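Local coordinates for single-strand DNA-binding protein (Agrobacterium tumefaciens, PDB 3BTP) that binds single-stranded DNA regardless of its base composition and mediates nuclear uptake of the transferred T-DNA strand during plant transformation, at residues Asp372-Asn377 / Gln385-Gly390; Ala349-Gly354 / Ser381-Ala386; Val396-Arg401 / Gln422-Val427. All coordinates share one frame; numbering follows the deposited sequence.

Interaction 1. Residues Asp372-Asn377 / Gln385-Gly390; sequences DYLLQN and QALKEG
No flat group meets another where Leu374 and Leu375 face Leu387 and Lys388. The Tyr373 ring, on the same helix as the two leucines, packs elsewhere. One of its faces carries Asn377 OD1, 3.4 Å above the plane and offset toward the rim. Asn377 OD1 is also hydrogen-bonded to Ser322 OG, and Tyr373 OH to Tyr319 OH. That polar side of helix 371-377 faces helix 317-323, while the contact with 385-390 is made by leucine branches.

Leu374 and Leu387 meet through one methyl each. Leu374 CD2 lies 3.7 Å from Leu387 CD1, and the side chains cross at about a right angle. Leu374 holds CG anti to its own backbone nitrogen (chi1 -161°), which carries the branch out to Leu387. The other methyl contact of Leu387 CD1 is looser, at 4.3 Å from Leu375 CD1. Leu375 uses its second methyl on Lys388. Leu375 CD2 is 3.8 Å from Lys388 CE and 3.6 Å from Lys388 NZ. The lysine chain bends at chi2 (-64°), which turns its end back toward Leu375; the two side chains cross at a slant. The ammonium group is held by a hydrogen bond to Gly428 O, so the leucine methyl packs against the end of a lysine already tied to the backbone. This side of the contact is the exposed one.

Helix 382-388 closes with a Schellman motif. Gly390 has positive phi, and its N bonds to Leu387 O at 3.1 Å.

The two segments come from consecutive short helices, 371-377 and 382-388. A weak hydrogen bond between Leu374 O and Thr384 OG1 also joins them. Leu374 and Leu387 both reach Val351 on strand 349-352 of the barrel. Leu374 also packs on Trp383 and on an apolar side chain of another protein's chain.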
ATOM      1  N   ASP A 372       5.165  -7.498  -9.954  1.00 20.43           N
ATOM      2  CA  ASP A 372       5.637  -6.148  -9.938  1.00 22.36           C
ATOM      3  C   ASP A 372       5.673  -5.479  -8.539  1.00 23.50           C
ATOM      4  O   ASP A 372       6.709  -4.940  -8.117  1.00 24.24           O
ATOM      5  CB  ASP A 372       4.717  -5.344 -10.843  1.00 24.00           C
ATOM      6  CG  ASP A 372       5.035  -3.857 -10.813  1.00 31.21           C
ATOM      7  OD1 ASP A 372       6.113  -3.501 -11.328  1.00 35.17           O
ATOM      8  OD2 ASP A 372       4.217  -3.058 -10.234  1.00 41.34           O
ATOM      9  N   TYR A 373       4.543  -5.472  -7.845  1.00 22.27           N
ATOM     10  CA  TYR A 373       4.493  -5.086  -6.434  1.00 22.14           C
ATOM     11  C   TYR A 373       5.620  -5.748  -5.596  1.00 22.11           C
ATOM     12  O   TYR A 373       6.400  -5.092  -4.904  1.00 20.39           O
ATOM     13  CB  TYR A 373       3.081  -5.407  -5.843  1.00 21.41           C
ATOM     14  CG  TYR A 373       2.900  -4.937  -4.434  1.00 21.36           C
ATOM     15  CD1 TYR A 373       2.514  -3.604  -4.142  1.00 20.23           C
ATOM     16  CD2 TYR A 373       3.157  -5.777  -3.390  1.00 21.28           C
ATOM     17  CE1 TYR A 373       2.356  -3.145  -2.814  1.00 17.19           C
ATOM     18  CE2 TYR A 373       3.047  -5.335  -2.059  1.00 21.97           C
ATOM     19  CZ  TYR A 373       2.662  -4.033  -1.780  1.00 20.46           C
ATOM     20  OH  TYR A 373       2.540  -3.705  -0.445  1.00 22.52           O
ATOM     21  N   LEU A 374       5.663  -7.062  -5.640  1.00 21.98           N
ATOM     22  CA  LEU A 374       6.650  -7.787  -4.915  1.00 22.96           C
ATOM     23  C   LEU A 374       8.100  -7.427  -5.265  1.00 23.09           C
ATOM     24  O   LEU A 374       8.901  -7.147  -4.365  1.00 24.67           O
ATOM     25  CB  LEU A 374       6.370  -9.274  -5.058  1.00 22.69           C
ATOM     26  CG  LEU A 374       6.961 -10.290  -4.100  1.00 24.68           C
ATOM     27  CD1 LEU A 374       6.497 -10.115  -2.611  1.00 23.12           C
ATOM     28  CD2 LEU A 374       6.629 -11.704  -4.660  1.00 23.71           C
ATOM     29  N   LEU A 375       8.442  -7.442  -6.538  1.00 22.12           N
ATOM     30  CA  LEU A 375       9.785  -7.180  -6.991  1.00 22.64           C
ATOM     31  C   LEU A 375      10.253  -5.725  -6.801  1.00 24.27           C
ATOM     32  O   LEU A 375      11.452  -5.490  -6.580  1.00 23.94           O
ATOM     33  CB  LEU A 375       9.935  -7.540  -8.476  1.00 20.34           C
ATOM     34  CG  LEU A 375      10.421  -8.966  -8.800  1.00 23.60           C
ATOM     35  CD1 LEU A 375       9.599 -10.140  -8.163  1.00 19.77           C
ATOM     36  CD2 LEU A 375      10.497  -9.131 -10.286  1.00 21.63           C
ATOM     37  N   GLN A 376       9.322  -4.760  -6.912  1.00 24.17           N
ATOM     38  CA  GLN A 376       9.622  -3.348  -6.727  1.00 26.17           C
ATOM     39  C   GLN A 376       9.851  -3.063  -5.248  1.00 23.54           C
ATOM     40  O   GLN A 376      10.743  -2.308  -4.837  1.00 23.48           O
ATOM     41  CB  GLN A 376       8.453  -2.433  -7.281  1.00 26.90           C
ATOM     42  CG  GLN A 376       8.951  -1.242  -8.174  1.00 38.46           C
ATOM     43  CD  GLN A 376       8.669   0.163  -7.577  1.00 46.15           C
ATOM     44  OE1 GLN A 376       7.678   0.787  -7.940  1.00 50.20           O
ATOM     45  NE2 GLN A 376       9.549   0.663  -6.676  1.00 50.83           N
ATOM     46  N   ASN A 377       8.983  -3.611  -4.450  1.00 22.05           N
ATOM     47  CA  ASN A 377       8.862  -3.169  -3.081  1.00 21.77           C
ATOM     48  C   ASN A 377       9.640  -4.065  -2.082  1.00 22.17           C
ATOM     49  O   ASN A 377       9.970  -3.616  -0.981  1.00 20.05           O
ATOM     50  CB  ASN A 377       7.396  -3.077  -2.685  1.00 19.96           C
ATOM     51  CG  ASN A 377       6.701  -1.921  -3.330  1.00 22.88           C
ATOM     52  OD1 ASN A 377       5.636  -2.085  -3.859  1.00 23.01           O
ATOM     53  ND2 ASN A 377       7.303  -0.753  -3.303  1.00 18.12           N
ATOM     54  N   GLN A 385      13.308 -13.325  -4.615  1.00 23.42           N
ATOM     55  CA  GLN A 385      14.576 -13.860  -5.077  1.00 24.97           C
ATOM     56  C   GLN A 385      14.383 -15.246  -5.742  1.00 23.83           C
ATOM     57  O   GLN A 385      14.984 -15.501  -6.751  1.00 23.31           O
ATOM     58  CB  GLN A 385      15.532 -13.935  -3.894  1.00 25.96           C
ATOM     59  CG  GLN A 385      15.883 -12.578  -3.350  1.00 28.73           C
ATOM     60  CD  GLN A 385      17.266 -12.263  -3.755  1.00 40.78           C
ATOM     61  OE1 GLN A 385      17.606 -12.466  -4.933  1.00 45.83           O
ATOM     62  NE2 GLN A 385      18.136 -11.875  -2.788  1.00 38.92           N
ATOM     63  N   ALA A 386      13.551 -16.118  -5.169  1.00 22.54           N
ATOM     64  CA  ALA A 386      13.186 -17.377  -5.869  1.00 22.66           C
ATOM     65  C   ALA A 386      12.589 -17.133  -7.272  1.00 23.76           C
ATOM     66  O   ALA A 386      12.955 -17.849  -8.237  1.00 24.82           O
ATOM     67  CB  ALA A 386      12.204 -18.255  -4.978  1.00 20.94           C
ATOM     68  N   LEU A 387      11.662 -16.147  -7.398  1.00 24.68           N
ATOM     69  CA  LEU A 387      11.056 -15.780  -8.715  1.00 24.82           C
ATOM     70  C   LEU A 387      12.075 -15.317  -9.758  1.00 25.60           C
ATOM     71  O   LEU A 387      11.933 -15.616 -10.942  1.00 24.88           O
ATOM     72  CB  LEU A 387       9.947 -14.713  -8.571  1.00 23.48           C
ATOM     73  CG  LEU A 387       8.646 -15.150  -7.868  1.00 22.30           C
ATOM     74  CD1 LEU A 387       7.806 -13.977  -7.294  1.00 20.65           C
ATOM     75  CD2 LEU A 387       7.775 -16.025  -8.729  1.00 21.51           C
ATOM     76  N   LYS A 388      13.050 -14.522  -9.318  1.00 27.47           N
ATOM     77  CA  LYS A 388      14.143 -14.035 -10.147  1.00 29.40           C
ATOM     78  C   LYS A 388      14.999 -15.165 -10.681  1.00 30.02           C
ATOM     79  O   LYS A 388      15.553 -15.041 -11.733  1.00 30.69           O
ATOM     80  CB  LYS A 388      15.064 -13.070  -9.372  1.00 30.72           C
ATOM     81  CG  LYS A 388      14.569 -11.575  -9.249  1.00 34.88           C
ATOM     82  CD  LYS A 388      14.501 -10.914 -10.650  1.00 38.55           C
ATOM     83  CE  LYS A 388      14.321  -9.399 -10.610  1.00 39.17           C
ATOM     84  NZ  LYS A 388      13.710  -9.027 -11.959  1.00 37.20           N
ATOM     85  N   GLU A 389      15.135 -16.249  -9.937  1.00 30.36           N
ATOM     86  CA  GLU A 389      15.899 -17.402 -10.387  1.00 31.94           C
ATOM     87  C   GLU A 389      15.041 -18.393 -11.198  1.00 31.39           C
ATOM     88  O   GLU A 389      15.537 -19.468 -11.543  1.00 32.30           O
ATOM     89  CB  GLU A 389      16.476 -18.137  -9.150  1.00 30.96           C
ATOM     90  CG  GLU A 389      17.416 -17.259  -8.315  1.00 34.40           C
ATOM     91  CD  GLU A 389      17.602 -17.671  -6.790  1.00 35.39           C
ATOM     92  OE1 GLU A 389      17.017 -18.658  -6.247  1.00 39.86           O
ATOM     93  OE2 GLU A 389      18.344 -16.919  -6.107  1.00 38.83           O
ATOM     94  N   GLY A 390      13.753 -18.102 -11.428  1.00 28.44           N
ATOM     95  CA  GLY A 390      12.915 -19.002 -12.169  1.00 26.83           C
ATOM     96  C   GLY A 390      12.232 -20.072 -11.365  1.00 25.41           C
ATOM     97  O   GLY A 390      11.647 -20.982 -11.916  1.00 24.23           O
TER

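Interaction 2. Residues Ala349-Gly354 / Ser381-Ala386; sequences ATVNMG and SPWTQA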
ATOM      1  N   ALA A 349       1.418 -10.037 -14.039  1.00 17.38           N
ATOM      2  CA  ALA A 349       1.772 -11.338 -13.569  1.00 17.85           C
ATOM      3  C   ALA A 349       1.448 -11.352 -12.070  1.00 17.99           C
ATOM      4  O   ALA A 349       1.574 -10.319 -11.431  1.00 18.39           O
ATOM      5  CB  ALA A 349       3.248 -11.598 -13.823  1.00 15.76           C
ATOM      6  N   THR A 350       1.137 -12.527 -11.526  1.00 17.11           N
ATOM      7  CA  THR A 350       0.708 -12.704 -10.173  1.00 18.88           C
ATOM      8  C   THR A 350       1.425 -13.984  -9.617  1.00 19.73           C
ATOM      9  O   THR A 350       1.749 -14.900 -10.398  1.00 18.20           O
ATOM     10  CB  THR A 350      -0.875 -12.790 -10.284  1.00 21.95           C
ATOM     11  OG1 THR A 350      -1.533 -11.548  -9.825  1.00 27.21           O
ATOM     12  CG2 THR A 350      -1.459 -13.984  -9.773  1.00 16.69           C
ATOM     13  N   VAL A 351       1.667 -14.056  -8.284  1.00 19.02           N
ATOM     14  CA  VAL A 351       2.170 -15.286  -7.673  1.00 18.67           C
ATOM     15  C   VAL A 351       1.242 -15.689  -6.530  1.00 19.44           C
ATOM     16  O   VAL A 351       0.851 -14.803  -5.724  1.00 19.00           O
ATOM     17  CB  VAL A 351       3.679 -15.178  -7.193  1.00 18.73           C
ATOM     18  CG1 VAL A 351       3.876 -14.153  -6.033  1.00 16.08           C
ATOM     19  CG2 VAL A 351       4.198 -16.540  -6.759  1.00 18.07           C
ATOM     20  N   ASN A 352       0.899 -16.995  -6.476  1.00 16.61           N
ATOM     21  CA  ASN A 352       0.138 -17.536  -5.419  1.00 18.21           C
ATOM     22  C   ASN A 352       0.984 -17.792  -4.141  1.00 19.27           C
ATOM     23  O   ASN A 352       1.908 -18.600  -4.162  1.00 19.31           O
ATOM     24  CB  ASN A 352      -0.534 -18.865  -5.852  1.00 19.20           C
ATOM     25  CG  ASN A 352      -1.657 -19.300  -4.882  1.00 16.61           C
ATOM     26  OD1 ASN A 352      -2.079 -18.555  -3.996  1.00 19.85           O
ATOM     27  ND2 ASN A 352      -2.146 -20.470  -5.074  1.00 17.14           N
ATOM     28  N   MET A 353       0.657 -17.072  -3.084  1.00 19.91           N
ATOM     29  CA  MET A 353       1.387 -17.029  -1.829  1.00 21.86           C
ATOM     30  C   MET A 353       0.555 -17.735  -0.782  1.00 24.24           C
ATOM     31  O   MET A 353       1.015 -17.950   0.323  1.00 25.82           O
ATOM     32  CB  MET A 353       1.667 -15.587  -1.396  1.00 21.17           C
ATOM     33  CG  MET A 353       2.584 -14.859  -2.350  1.00 22.30           C
ATOM     34  SD  MET A 353       3.506 -13.306  -2.047  1.00 17.27           S
ATOM     35  CE  MET A 353       4.249 -13.575  -0.412  1.00 24.32           C
ATOM     36  N   GLY A 354      -0.676 -18.088  -1.166  1.00 26.27           N
ATOM     37  CA  GLY A 354      -1.583 -18.880  -0.376  1.00 27.94           C
ATOM     38  C   GLY A 354      -1.368 -20.322  -0.790  1.00 30.06           C
ATOM     39  O   GLY A 354      -0.270 -20.710  -1.145  1.00 27.26           O
ATOM     40  N   SER A 381      13.026  -9.965  -0.543  1.00 29.30           N
ATOM     41  CA  SER A 381      12.120 -11.092  -0.156  1.00 28.73           C
ATOM     42  C   SER A 381      12.677 -12.468  -0.661  1.00 28.37           C
ATOM     43  O   SER A 381      13.281 -12.533  -1.737  1.00 27.23           O
ATOM     44  CB  SER A 381      10.739 -10.876  -0.792  1.00 28.14           C
ATOM     45  OG  SER A 381       9.889 -11.931  -0.489  1.00 25.26           O
ATOM     46  N   PRO A 382      12.543 -13.546   0.154  1.00 28.92           N
ATOM     47  CA  PRO A 382      12.787 -14.900  -0.447  1.00 27.21           C
ATOM     48  C   PRO A 382      11.823 -15.291  -1.586  1.00 26.03           C
ATOM     49  O   PRO A 382      12.267 -15.974  -2.478  1.00 26.18           O
ATOM     50  CB  PRO A 382      12.682 -15.860   0.751  1.00 27.31           C
ATOM     51  CG  PRO A 382      12.129 -15.110   1.841  1.00 30.35           C
ATOM     52  CD  PRO A 382      12.289 -13.633   1.611  1.00 28.28           C
ATOM     53  N   TRP A 383      10.530 -14.863  -1.575  1.00 25.43           N
ATOM     54  CA  TRP A 383       9.651 -14.973  -2.798  1.00 22.92           C
ATOM     55  C   TRP A 383      10.258 -14.288  -4.015  1.00 20.76           C
ATOM     56  O   TRP A 383      10.553 -14.915  -5.026  1.00 19.79           O
ATOM     57  CB  TRP A 383       8.230 -14.456  -2.532  1.00 21.69           C
ATOM     58  CG  TRP A 383       7.510 -15.341  -1.631  1.00 20.78           C
ATOM     59  CD1 TRP A 383       7.646 -15.391  -0.294  1.00 21.11           C
ATOM     60  CD2 TRP A 383       6.582 -16.376  -1.986  1.00 21.58           C
ATOM     61  NE1 TRP A 383       6.867 -16.380   0.239  1.00 20.96           N
ATOM     62  CE2 TRP A 383       6.164 -16.983  -0.771  1.00 20.64           C
ATOM     63  CE3 TRP A 383       6.041 -16.844  -3.219  1.00 22.84           C
ATOM     64  CZ2 TRP A 383       5.218 -18.034  -0.720  1.00 17.78           C
ATOM     65  CZ3 TRP A 383       5.097 -17.910  -3.185  1.00 20.48           C
ATOM     66  CH2 TRP A 383       4.705 -18.483  -1.933  1.00 22.26           C
ATOM     67  N   THR A 384      10.577 -13.013  -3.880  1.00 21.38           N
ATOM     68  CA  THR A 384      11.187 -12.233  -4.972  1.00 21.10           C
ATOM     69  C   THR A 384      12.435 -12.896  -5.501  1.00 22.18           C
ATOM     70  O   THR A 384      12.659 -12.956  -6.689  1.00 21.89           O
ATOM     71  CB  THR A 384      11.623 -10.825  -4.487  1.00 22.06           C
ATOM     72  OG1 THR A 384      10.495 -10.068  -4.077  1.00 21.43           O
ATOM     73  CG2 THR A 384      12.404 -10.034  -5.582  1.00 21.50           C
ATOM     74  N   GLN A 385      13.308 -13.325  -4.615  1.00 23.42           N
ATOM     75  CA  GLN A 385      14.576 -13.860  -5.077  1.00 24.97           C
ATOM     76  C   GLN A 385      14.383 -15.246  -5.742  1.00 23.83           C
ATOM     77  O   GLN A 385      14.984 -15.501  -6.751  1.00 23.31           O
ATOM     78  CB  GLN A 385      15.532 -13.935  -3.894  1.00 25.96           C
ATOM     79  CG  GLN A 385      15.883 -12.578  -3.350  1.00 28.73           C
ATOM     80  CD  GLN A 385      17.266 -12.263  -3.755  1.00 40.78           C
ATOM     81  OE1 GLN A 385      17.606 -12.466  -4.933  1.00 45.83           O
ATOM     82  NE2 GLN A 385      18.136 -11.875  -2.788  1.00 38.92           N
ATOM     83  N   ALA A 386      13.551 -16.118  -5.169  1.00 22.54           N
ATOM     84  CA  ALA A 386      13.186 -17.377  -5.869  1.00 22.66           C
ATOM     85  C   ALA A 386      12.589 -17.133  -7.272  1.00 23.76           C
ATOM     86  O   ALA A 386      12.955 -17.849  -8.237  1.00 24.82           O
ATOM     87  CB  ALA A 386      12.204 -18.255  -4.978  1.00 20.94           C
TER
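Met353 sets its terminal methyl over one face of the Trp383 indole. The two side chains run past each other in opposite directions. Met353 CE sits 3.7 Å above the centroid of the five-membered ring and only 2° off its normal, a well-centred CH-pi contact. Met353 SD is above the same face at a greater distance, 4.6 Å from that centroid, which makes a Met-aromatic pair. The chain is extended at chi2 and bends at chi3 (46°), and this last turn brings CE down onto the ring.

Val351 approaches from another direction. Its CG2 lies at the ring edge, near the plane, 3.9 Å from Trp383 CZ3. The backbone closes in as well: Asn352 O, itself hydrogen-bonded to Arg395 NH1, is 3.4 Å from Trp383 CZ3, and Met353 CA is 3.6 Å from Trp383 CH2.

The tryptophan thus packs against the end of strand 349-352, part of an eight-stranded antiparallel barrel, from a helix in the connection between strands 367-370 and 396-399. An Asx turn ends the strand: Gly354 N donates to Asn352 OD1 at 3.2 Å, from above the carbonyl plane. Asn352 OD1 is further bound by Arg367 N, and Asn352 ND2 by Asp366. At the helix start, Ser381 is the N-cap, with a weak bond from Trp383 N to Ser381 OG. Trp383 NE1 is hydrogen-bonded to the backbone of another protein's chain.

Interaction 3. Residues Val396-Arg401 / Gln422-Val427; sequences VQVLAR and QLMDQV
Leu399 O accepts a hydrogen bond from His419 NE2 and has Leu423 CD1 against it at 3.3 Å. Both of these partners belong to helix 417-427. The helix packs on strand 396-399 of the antiparallel barrel. The segment axes are 9.8 Å apart at closest approach, with 113° between their directions. No hydrogen bond joins the two segments themselves, and the rest of the contact is apolar.

Leu423 is the central side chain. It points at the strand with CG anti to the backbone nitrogen (chi1 -174°), and its two methyls divide the work. Leu423 CD1 lies against the backbone of Leu399, while Leu423 CD2 packs 3.7 Å from Val398 CG1. Val398 points toward the helix and also touches Leu412 of helix 409-415, so two helices meet this valine.

Met424 crosses Val398 at about a right angle and also packs on Leu429 and Met433. Its chain folds at both chi2 and chi3, and the sulfur Met424 SD comes to rest 3.9 Å from Val398 CG1.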
ATOM      1  N   VAL A 396       2.794 -19.114 -10.621  1.00 20.99           N
ATOM      2  CA  VAL A 396       2.766 -17.870 -11.387  1.00 20.28           C
ATOM      3  C   VAL A 396       1.711 -17.956 -12.488  1.00 20.21           C
ATOM      4  O   VAL A 396       1.590 -19.017 -13.115  1.00 18.04           O
ATOM      5  CB  VAL A 396       4.175 -17.567 -12.004  1.00 18.54           C
ATOM      6  CG1 VAL A 396       4.120 -16.450 -13.028  1.00 19.87           C
ATOM      7  CG2 VAL A 396       5.185 -17.234 -10.861  1.00 16.84           C
ATOM      8  N   GLN A 397       0.975 -16.837 -12.659  1.00 19.62           N
ATOM      9  CA  GLN A 397      -0.110 -16.596 -13.662  1.00 20.45           C
ATOM     10  C   GLN A 397       0.311 -15.361 -14.380  1.00 17.22           C
ATOM     11  O   GLN A 397       0.809 -14.477 -13.741  1.00 15.05           O
ATOM     12  CB  GLN A 397      -1.447 -16.188 -13.015  1.00 17.68           C
ATOM     13  CG  GLN A 397      -2.238 -17.361 -12.542  1.00 26.54           C
ATOM     14  CD  GLN A 397      -3.637 -16.981 -12.014  1.00 24.42           C
ATOM     15  OE1 GLN A 397      -3.835 -16.084 -11.163  1.00 30.11           O
ATOM     16  NE2 GLN A 397      -4.603 -17.634 -12.554  1.00 32.76           N
ATOM     17  N   VAL A 398       0.099 -15.302 -15.690  1.00 16.79           N
ATOM     18  CA  VAL A 398       0.481 -14.153 -16.505  1.00 15.92           C
ATOM     19  C   VAL A 398      -0.748 -13.744 -17.340  1.00 15.99           C
ATOM     20  O   VAL A 398      -1.554 -14.596 -17.761  1.00 13.38           O
ATOM     21  CB  VAL A 398       1.764 -14.456 -17.390  1.00 17.09           C
ATOM     22  CG1 VAL A 398       3.040 -14.564 -16.479  1.00 14.08           C
ATOM     23  CG2 VAL A 398       1.555 -15.751 -18.142  1.00 14.96           C
ATOM     24  N   LEU A 399      -0.905 -12.425 -17.510  1.00 16.32           N
ATOM     25  CA  LEU A 399      -2.027 -11.851 -18.253  1.00 17.99           C
ATOM     26  C   LEU A 399      -1.890 -11.971 -19.830  1.00 19.34           C
ATOM     27  O   LEU A 399      -0.880 -11.596 -20.368  1.00 18.11           O
ATOM     28  CB  LEU A 399      -2.193 -10.398 -17.885  1.00 16.34           C
ATOM     29  CG  LEU A 399      -3.566  -9.817 -18.154  1.00 18.45           C
ATOM     30  CD1 LEU A 399      -4.705 -10.567 -17.396  1.00 15.80           C
ATOM     31  CD2 LEU A 399      -3.494  -8.264 -17.879  1.00 16.00           C
ATOM     32  N   ALA A 400      -2.915 -12.524 -20.511  1.00 19.37           N
ATOM     33  CA  ALA A 400      -3.040 -12.513 -21.971  1.00 19.99           C
ATOM     34  C   ALA A 400      -2.938 -11.109 -22.542  1.00 19.98           C
ATOM     35  O   ALA A 400      -3.214 -10.123 -21.870  1.00 22.58           O
ATOM     36  CB  ALA A 400      -4.391 -13.108 -22.380  1.00 18.62           C
ATOM     37  N   ARG A 401      -2.634 -11.028 -23.820  1.00 21.15           N
ATOM     38  CA  ARG A 401      -2.531  -9.742 -24.530  1.00 20.47           C
ATOM     39  C   ARG A 401      -3.820  -8.936 -24.475  1.00 19.39           C
ATOM     40  O   ARG A 401      -3.777  -7.709 -24.363  1.00 17.74           O
ATOM     41  CB  ARG A 401      -2.186 -10.010 -25.979  1.00 20.09           C
ATOM     42  CG  ARG A 401      -1.833  -8.776 -26.837  1.00 22.73           C
ATOM     43  CD  ARG A 401      -1.879  -9.202 -28.314  1.00 23.44           C
ATOM     44  NE  ARG A 401      -0.699  -9.999 -28.625  1.00 24.71           N
ATOM     45  CZ  ARG A 401       0.394  -9.551 -29.233  1.00 27.42           C
ATOM     46  NH1 ARG A 401       0.502  -8.299 -29.624  1.00 32.15           N
ATOM     47  NH2 ARG A 401       1.420 -10.363 -29.409  1.00 27.09           N
ATOM     48  N   GLN A 422       7.642  -9.794 -24.076  1.00 28.97           N
ATOM     49  CA  GLN A 422       7.419  -8.433 -23.581  1.00 28.61           C
ATOM     50  C   GLN A 422       6.905  -8.323 -22.093  1.00 26.80           C
ATOM     51  O   GLN A 422       7.383  -7.493 -21.285  1.00 24.57           O
ATOM     52  CB  GLN A 422       6.425  -7.762 -24.523  1.00 29.64           C
ATOM     53  CG  GLN A 422       7.067  -7.256 -25.810  1.00 32.49           C
ATOM     54  CD  GLN A 422       6.071  -7.262 -26.951  1.00 38.98           C
ATOM     55  OE1 GLN A 422       4.908  -6.887 -26.768  1.00 43.23           O
ATOM     56  NE2 GLN A 422       6.504  -7.737 -28.127  1.00 40.76           N
ATOM     57  N   LEU A 423       5.941  -9.185 -21.748  1.00 24.65           N
ATOM     58  CA  LEU A 423       5.365  -9.213 -20.414  1.00 24.42           C
ATOM     59  C   LEU A 423       6.450  -9.601 -19.412  1.00 24.80           C
ATOM     60  O   LEU A 423       6.565  -9.023 -18.339  1.00 25.20           O
ATOM     61  CB  LEU A 423       4.260 -10.243 -20.338  1.00 22.98           C
ATOM     62  CG  LEU A 423       3.527 -10.228 -19.029  1.00 24.24           C
ATOM     63  CD1 LEU A 423       2.012 -10.381 -19.344  1.00 20.96           C
ATOM     64  CD2 LEU A 423       4.089 -11.358 -18.075  1.00 22.79           C
ATOM     65  N   MET A 424       7.227 -10.608 -19.768  1.00 24.45           N
ATOM     66  CA  MET A 424       8.192 -11.155 -18.813  1.00 25.89           C
ATOM     67  C   MET A 424       9.355 -10.187 -18.612  1.00 26.74           C
ATOM     68  O   MET A 424       9.728  -9.971 -17.489  1.00 27.49           O
ATOM     69  CB  MET A 424       8.614 -12.601 -19.197  1.00 25.28           C
ATOM     70  CG  MET A 424       7.404 -13.581 -19.287  1.00 21.30           C
ATOM     71  SD  MET A 424       6.743 -14.138 -17.693  1.00 14.79           S
ATOM     72  CE  MET A 424       7.988 -15.316 -17.263  1.00 13.87           C
ATOM     73  N   ASP A 425       9.841  -9.524 -19.660  1.00 30.60           N
ATOM     74  CA  ASP A 425      10.833  -8.427 -19.528  1.00 32.14           C
ATOM     75  C   ASP A 425      10.268  -7.236 -18.728  1.00 33.18           C
ATOM     76  O   ASP A 425      10.935  -6.729 -17.832  1.00 34.27           O
ATOM     77  CB  ASP A 425      11.430  -8.051 -20.930  1.00 34.36           C
ATOM     78  CG  ASP A 425      12.056  -6.563 -21.030  1.00 38.67           C
ATOM     79  OD1 ASP A 425      12.213  -5.816 -20.010  1.00 46.08           O
ATOM     80  OD2 ASP A 425      12.399  -6.129 -22.197  1.00 49.42           O
ATOM     81  N   GLN A 426       9.025  -6.829 -18.987  1.00 33.43           N
ATOM     82  CA  GLN A 426       8.447  -5.682 -18.309  1.00 34.62           C
ATOM     83  C   GLN A 426       8.278  -5.995 -16.850  1.00 32.85           C
ATOM     84  O   GLN A 426       8.485  -5.154 -16.006  1.00 32.70           O
ATOM     85  CB  GLN A 426       7.071  -5.332 -18.903  1.00 34.85           C
ATOM     86  CG  GLN A 426       6.492  -3.952 -18.506  1.00 39.94           C
ATOM     87  CD  GLN A 426       5.233  -3.563 -19.355  1.00 41.67           C
ATOM     88  OE1 GLN A 426       4.271  -4.371 -19.491  1.00 46.56           O
ATOM     89  NE2 GLN A 426       5.242  -2.316 -19.926  1.00 44.75           N
ATOM     90  N   VAL A 427       7.873  -7.213 -16.534  1.00 31.52           N
ATOM     91  CA  VAL A 427       7.597  -7.532 -15.144  1.00 30.09           C
ATOM     92  C   VAL A 427       8.843  -7.983 -14.344  1.00 30.07           C
ATOM     93  O   VAL A 427       8.806  -8.003 -13.120  1.00 31.58           O
ATOM     94  CB  VAL A 427       6.393  -8.516 -15.024  1.00 29.74           C
ATOM     95  CG1 VAL A 427       6.865 -10.004 -15.038  1.00 26.96           C
ATOM     96  CG2 VAL A 427       5.585  -8.163 -13.794  1.00 31.17           C
TER

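Overall arrangement
All three contacts lie in the barrel region. Interactions 1 and 2 share helix 382-388 and have centres about 6 Å apart. They also touch where Leu375 CD1 packs on Thr384 CG2. Interaction 3 lies about 13 and 14 Å away, centre to centre. It joins interaction 2 through neighbouring barrel strands, where Thr350 N and Gln397 O probably hydrogen-bond, and interaction 1 through Leu387 and Val396. Interactions 2 and 3 are buried helix-on-strand contacts; interaction 1 is helix to helix and partly open at its lysine. The aromatic ring sets interaction 2 apart. Interaction 3 also uses a methionine sulfur, but against a valine methyl; interaction 1 pairs leucines with each other and a lysine.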